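Local structure of 3'-5'-exonuclease (Saccharomyces cerevisiae, 3E2V) at residues 210-213 against 214-218; 258-261 against 262-266. The protein probably cuts double-stranded DNA with little sequence preference and trims it from the 3' end, as a magnesium-dependent nuclease of the TatD family. All coordinates share one frame; numbering follows the deposited sequence.

Contact 1 (210-213 against 214-218); sequences FVQI and LERFV
Phe210 and Leu214 meet one turn apart on helix 207-219, the helix that follows strand 199-204 in the TIM-barrel fold of this TatD-type nuclease. Their contact is a CH-pi interaction: methyl CD1 of Leu214 sits over one face of the Phe210 ring, 3.6 Å from the ring centroid and 20° off the ring normal, displaced toward the CE2-CZ rim. Phe210 carries CG anti to its own N (chi1 180°), which sends the ring outward from the helix, and Leu214 CD1 reaches back toward the N-terminal end to lie over it. The ring also packs on Leu201 and Met203 of strand 199-204, so this side of the helix is the one turned to the barrel.

The backbone bonds beneath are helical. Leu214 N gives a nearly straight bond to Phe210 O at 3.0 Å, and Glu215 N reaches Val211 O at 2.8 Å. At the next residue the pattern slackens: Arg216 N makes a weak bond to Ile213 O, three residues back, with an N-H...O angle of only 128°.

On the polar flank a water bridges successive turns, donating to Gln212 O and to Glu215 OE1. Arg216 bends at chi3, folding its guanidinium back so that one face lies toward Ile213 CA; its NH2 forms a salt bridge to Glu182 of helix 174-187, the helix against which Ile213 and Phe217 also pack.

The Phe217 ring meets the Ile213 carbonyl at its edge, in the ring plane, with CD2 3.4 Å from Ile213 O.

Contact 2 (258-261 against 262-266); sequences SAID and LQKLL
A capping box opens helix 259-268, the helical arm of a beta-alpha-beta unit between strands 250-252 and 272-276 of the TIM barrel. Ser258 is the N-cap, and its carbonyl takes the first helical bond, from Leu262 N at 2.9 Å. The box itself is reciprocal. Asp261 N donates to Ser258 OG at 3.0 Å, while Ser258 N returns a bond of the same length to Asp261 OD2, arriving from above the carboxylate plane, 42° out of it. With chi1 at -66°, Asp261 CG lies beside its own backbone N and turns the carboxylate back toward the start of the helix, where the negative charge probably also suits the helix dipole.

Regular bonds follow, at 3.0 to 3.1 Å: Gln263 N to Ala259 O, Lys264 N to Ile260 O, and Leu265 N to Asp261 O.

Ile260 and Lys264 run side by side and point the same way, the lysine methylenes extended beyond CG. Methyl CG2 of Ile260 touches Lys264 CE at 3.8 Å, so the aliphatic chain lies along the isoleucine while NZ goes on to a salt bridge with Asp208 of helix 207-219. With an alanine in place of Lys264, Asp208 would probably lose this cationic mate and Ile260 CG2 the methylene it rests on.

Beyond the box, Gln263 doubles back at chi2 (-55°), bringing its amide toward the first turn. A water there accepts from Gln263 NE2 and donates to Ala259 O, both at 2.8 Å.

Following the chain from the N terminus, strand 199-204 leads into helix 207-219, where contact 1 joins residues three and four apart within the helix. The chain then passes through strand 250-252 before contact 2 starts helix 259-268, which runs on toward strand 272-276. Both contacts are local, neither closes a long loop, and they stand in series without nesting or crossing. In space their centres are about 14 Å apart and the two helices are neighbours on the barrel: Leu265 CD2 packs on Phe210 CE2 at 3.7 Å and also touches Val211. Phe210 lies nearer the metal site, its side chain about 8 Å from that of magnesium-binding His253.

Contact 1 (210-213 against 214-218)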
loop_
_atom_site.group_PDB
_atom_site.type_symbol
_atom_site.label_atom_id
_atom_site.label_comp_id
_atom_site.label_asym_id
_atom_site.label_seq_id
_atom_site.Cartn_x
_atom_site.Cartn_y
_atom_site.Cartn_z
ATOM N N PHE A 210 -15.134 -8.195 0.808
ATOM C CA PHE A 210 -14.194 -7.387 1.604
ATOM C C PHE A 210 -14.980 -6.661 2.687
ATOM O O PHE A 210 -14.618 -6.705 3.867
ATOM C CB PHE A 210 -13.525 -6.413 0.628
ATOM C CG PHE A 210 -12.510 -5.459 1.223
ATOM C CD1 PHE A 210 -11.206 -5.874 1.491
ATOM C CD2 PHE A 210 -12.822 -4.110 1.368
ATOM C CE1 PHE A 210 -10.240 -4.960 1.956
ATOM C CE2 PHE A 210 -11.865 -3.188 1.842
ATOM C CZ PHE A 210 -10.576 -3.634 2.149
ATOM N N VAL A 211 -16.087 -6.027 2.295
ATOM C CA VAL A 211 -16.937 -5.314 3.257
ATOM C C VAL A 211 -17.566 -6.277 4.258
ATOM O O VAL A 211 -17.640 -5.966 5.447
ATOM C CB VAL A 211 -17.995 -4.457 2.519
ATOM C CG1 VAL A 211 -19.098 -3.969 3.484
ATOM C CG2 VAL A 211 -17.307 -3.260 1.851
ATOM N N GLN A 212 -18.006 -7.446 3.787
ATOM C CA GLN A 212 -18.609 -8.431 4.672
ATOM C C GLN A 212 -17.644 -8.830 5.802
ATOM O O GLN A 212 -18.037 -8.910 6.968
ATOM C CB GLN A 212 -19.045 -9.658 3.871
ATOM C CG GLN A 212 -19.798 -10.683 4.704
ATOM C CD GLN A 212 -20.211 -11.901 3.904
ATOM O OE1 GLN A 212 -21.342 -12.375 4.026
ATOM N NE2 GLN A 212 -19.295 -12.430 3.098
ATOM N N ILE A 213 -16.381 -9.086 5.462
ATOM C CA ILE A 213 -15.412 -9.474 6.484
ATOM C C ILE A 213 -15.121 -8.302 7.419
ATOM O O ILE A 213 -15.157 -8.441 8.655
ATOM C CB ILE A 213 -14.128 -9.994 5.829
ATOM C CG1 ILE A 213 -14.398 -11.376 5.237
ATOM C CG2 ILE A 213 -13.000 -10.104 6.849
ATOM C CD1 ILE A 213 -13.371 -11.856 4.222
ATOM N N LEU A 214 -14.839 -7.134 6.850
ATOM C CA LEU A 214 -14.519 -5.989 7.691
ATOM C C LEU A 214 -15.660 -5.550 8.599
ATOM O O LEU A 214 -15.414 -5.097 9.729
ATOM C CB LEU A 214 -14.033 -4.805 6.841
ATOM C CG LEU A 214 -12.658 -5.030 6.211
ATOM C CD1 LEU A 214 -12.389 -3.960 5.162
ATOM C CD2 LEU A 214 -11.570 -4.993 7.272
ATOM N N GLU A 215 -16.893 -5.668 8.111
ATOM C CA GLU A 215 -18.048 -5.252 8.913
ATOM C C GLU A 215 -18.120 -6.020 10.224
ATOM O O GLU A 215 -18.518 -5.441 11.259
ATOM C CB GLU A 215 -19.347 -5.406 8.128
ATOM C CG GLU A 215 -20.556 -4.801 8.815
ATOM C CD GLU A 215 -21.293 -5.802 9.700
ATOM O OE1 GLU A 215 -20.909 -6.994 9.740
ATOM O OE2 GLU A 215 -22.278 -5.387 10.359
ATOM N N ARG A 216 -17.750 -7.305 10.196
ATOM C CA ARG A 216 -17.760 -8.090 11.436
ATOM C C ARG A 216 -16.785 -7.543 12.477
ATOM O O ARG A 216 -17.066 -7.568 13.677
ATOM C CB ARG A 216 -17.495 -9.572 11.171
ATOM C CG ARG A 216 -18.652 -10.229 10.452
ATOM C CD ARG A 216 -18.610 -11.746 10.583
ATOM N NE ARG A 216 -17.310 -12.301 10.223
ATOM C CZ ARG A 216 -16.950 -12.653 8.987
ATOM N NH1 ARG A 216 -17.795 -12.541 7.963
ATOM N NH2 ARG A 216 -15.742 -13.129 8.775
ATOM N N PHE A 217 -15.636 -7.034 12.024
ATOM C CA PHE A 217 -14.679 -6.412 12.927
ATOM C C PHE A 217 -15.085 -4.981 13.326
ATOM O O PHE A 217 -14.751 -4.526 14.412
ATOM C CB PHE A 217 -13.301 -6.383 12.263
ATOM C CG PHE A 217 -12.628 -7.732 12.190
ATOM C CD1 PHE A 217 -11.716 -8.131 13.180
ATOM C CD2 PHE A 217 -12.918 -8.622 11.152
ATOM C CE1 PHE A 217 -11.100 -9.390 13.118
ATOM C CE2 PHE A 217 -12.285 -9.872 11.078
ATOM C CZ PHE A 217 -11.390 -10.260 12.067
ATOM N N VAL A 218 -15.777 -4.271 12.435
ATOM C CA VAL A 218 -16.251 -2.921 12.757
ATOM C C VAL A 218 -17.300 -2.971 13.878
ATOM O O VAL A 218 -17.234 -2.178 14.834
ATOM C CB VAL A 218 -16.814 -2.202 11.487
ATOM C CG1 VAL A 218 -17.618 -0.945 11.875
ATOM C CG2 VAL A 218 -15.669 -1.841 10.531
HETATM O O HOH W 1 -20.691 -8.873 7.796
#

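Contact 2 (258-261 against 262-266)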
loop_
_atom_site.group_PDB
_atom_site.type_symbol
_atom_site.label_atom_id
_atom_site.label_comp_id
_atom_site.label_asym_id
_atom_site.label_seq_id
_atom_site.Cartn_x
_atom_site.Cartn_y
_atom_site.Cartn_z
ATOM N N SER A 258 -15.755 1.053 -8.625
ATOM C CA SER A 258 -16.860 1.829 -9.129
ATOM C C SER A 258 -17.390 2.817 -8.099
ATOM O O SER A 258 -17.023 2.763 -6.924
ATOM C CB SER A 258 -17.977 0.871 -9.531
ATOM O OG SER A 258 -18.575 0.300 -8.377
ATOM N N ALA A 259 -18.268 3.717 -8.536
ATOM C CA ALA A 259 -18.950 4.643 -7.620
ATOM C C ALA A 259 -19.751 3.891 -6.549
ATOM O O ALA A 259 -19.779 4.297 -5.393
ATOM C CB ALA A 259 -19.859 5.596 -8.393
ATOM N N ILE A 260 -20.390 2.787 -6.937
ATOM C CA ILE A 260 -21.144 1.969 -5.986
ATOM C C ILE A 260 -20.200 1.344 -4.950
ATOM O O ILE A 260 -20.487 1.355 -3.751
ATOM C CB ILE A 260 -21.967 0.869 -6.717
ATOM C CG1 ILE A 260 -23.054 1.515 -7.596
ATOM C CG2 ILE A 260 -22.622 -0.083 -5.715
ATOM C CD1 ILE A 260 -23.686 0.567 -8.631
ATOM N N ASP A 261 -19.063 0.838 -5.418
ATOM C CA ASP A 261 -18.065 0.270 -4.504
ATOM C C ASP A 261 -17.572 1.327 -3.529
ATOM O O ASP A 261 -17.428 1.052 -2.324
ATOM C CB ASP A 261 -16.826 -0.224 -5.257
ATOM C CG ASP A 261 -17.094 -1.385 -6.167
ATOM O OD1 ASP A 261 -18.062 -2.147 -5.926
ATOM O OD2 ASP A 261 -16.289 -1.531 -7.127
ATOM N N LEU A 262 -17.296 2.528 -4.041
ATOM C CA LEU A 262 -16.813 3.608 -3.179
ATOM C C LEU A 262 -17.798 3.893 -2.048
ATOM O O LEU A 262 -17.402 4.046 -0.904
ATOM C CB LEU A 262 -16.536 4.889 -3.968
ATOM C CG LEU A 262 -16.171 6.098 -3.103
ATOM C CD1 LEU A 262 -14.841 5.866 -2.356
ATOM C CD2 LEU A 262 -16.119 7.390 -3.933
ATOM N N GLN A 263 -19.088 3.994 -2.373
ATOM C CA GLN A 263 -20.081 4.278 -1.352
ATOM C C GLN A 263 -20.147 3.142 -0.310
ATOM O O GLN A 263 -20.282 3.407 0.885
ATOM C CB GLN A 263 -21.435 4.570 -1.992
ATOM C CG GLN A 263 -21.442 5.863 -2.811
ATOM C CD GLN A 263 -20.988 7.072 -1.993
ATOM O OE1 GLN A 263 -21.462 7.291 -0.875
ATOM N NE2 GLN A 263 -20.070 7.856 -2.546
ATOM N N LYS A 264 -20.018 1.895 -0.749
ATOM C CA LYS A 264 -19.986 0.789 0.208
ATOM C C LYS A 264 -18.803 0.937 1.167
ATOM O O LYS A 264 -18.942 0.688 2.375
ATOM C CB LYS A 264 -19.912 -0.558 -0.515
ATOM C CG LYS A 264 -21.213 -0.940 -1.256
ATOM C CD LYS A 264 -21.003 -2.139 -2.164
ATOM C CE LYS A 264 -22.327 -2.543 -2.796
ATOM N NZ LYS A 264 -22.182 -3.636 -3.797
ATOM N N LEU A 265 -17.643 1.333 0.641
ATOM C CA LEU A 265 -16.468 1.488 1.491
ATOM C C LEU A 265 -16.628 2.665 2.456
ATOM O O LEU A 265 -16.338 2.539 3.652
ATOM C CB LEU A 265 -15.204 1.649 0.634
ATOM C CG LEU A 265 -14.808 0.426 -0.215
ATOM C CD1 LEU A 265 -13.662 0.814 -1.121
ATOM C CD2 LEU A 265 -14.396 -0.735 0.669
ATOM N N LEU A 266 -17.102 3.805 1.954
ATOM C CA LEU A 266 -17.237 4.995 2.803
ATOM C C LEU A 266 -18.238 4.788 3.920
ATOM O O LEU A 266 -18.061 5.327 5.018
ATOM C CB LEU A 266 -17.609 6.238 1.983
ATOM C CG LEU A 266 -16.561 6.701 0.973
ATOM C CD1 LEU A 266 -17.149 7.790 0.079
ATOM C CD2 LEU A 266 -15.279 7.212 1.642
HETATM O O HOH W 2 -19.543 7.084 -5.144
#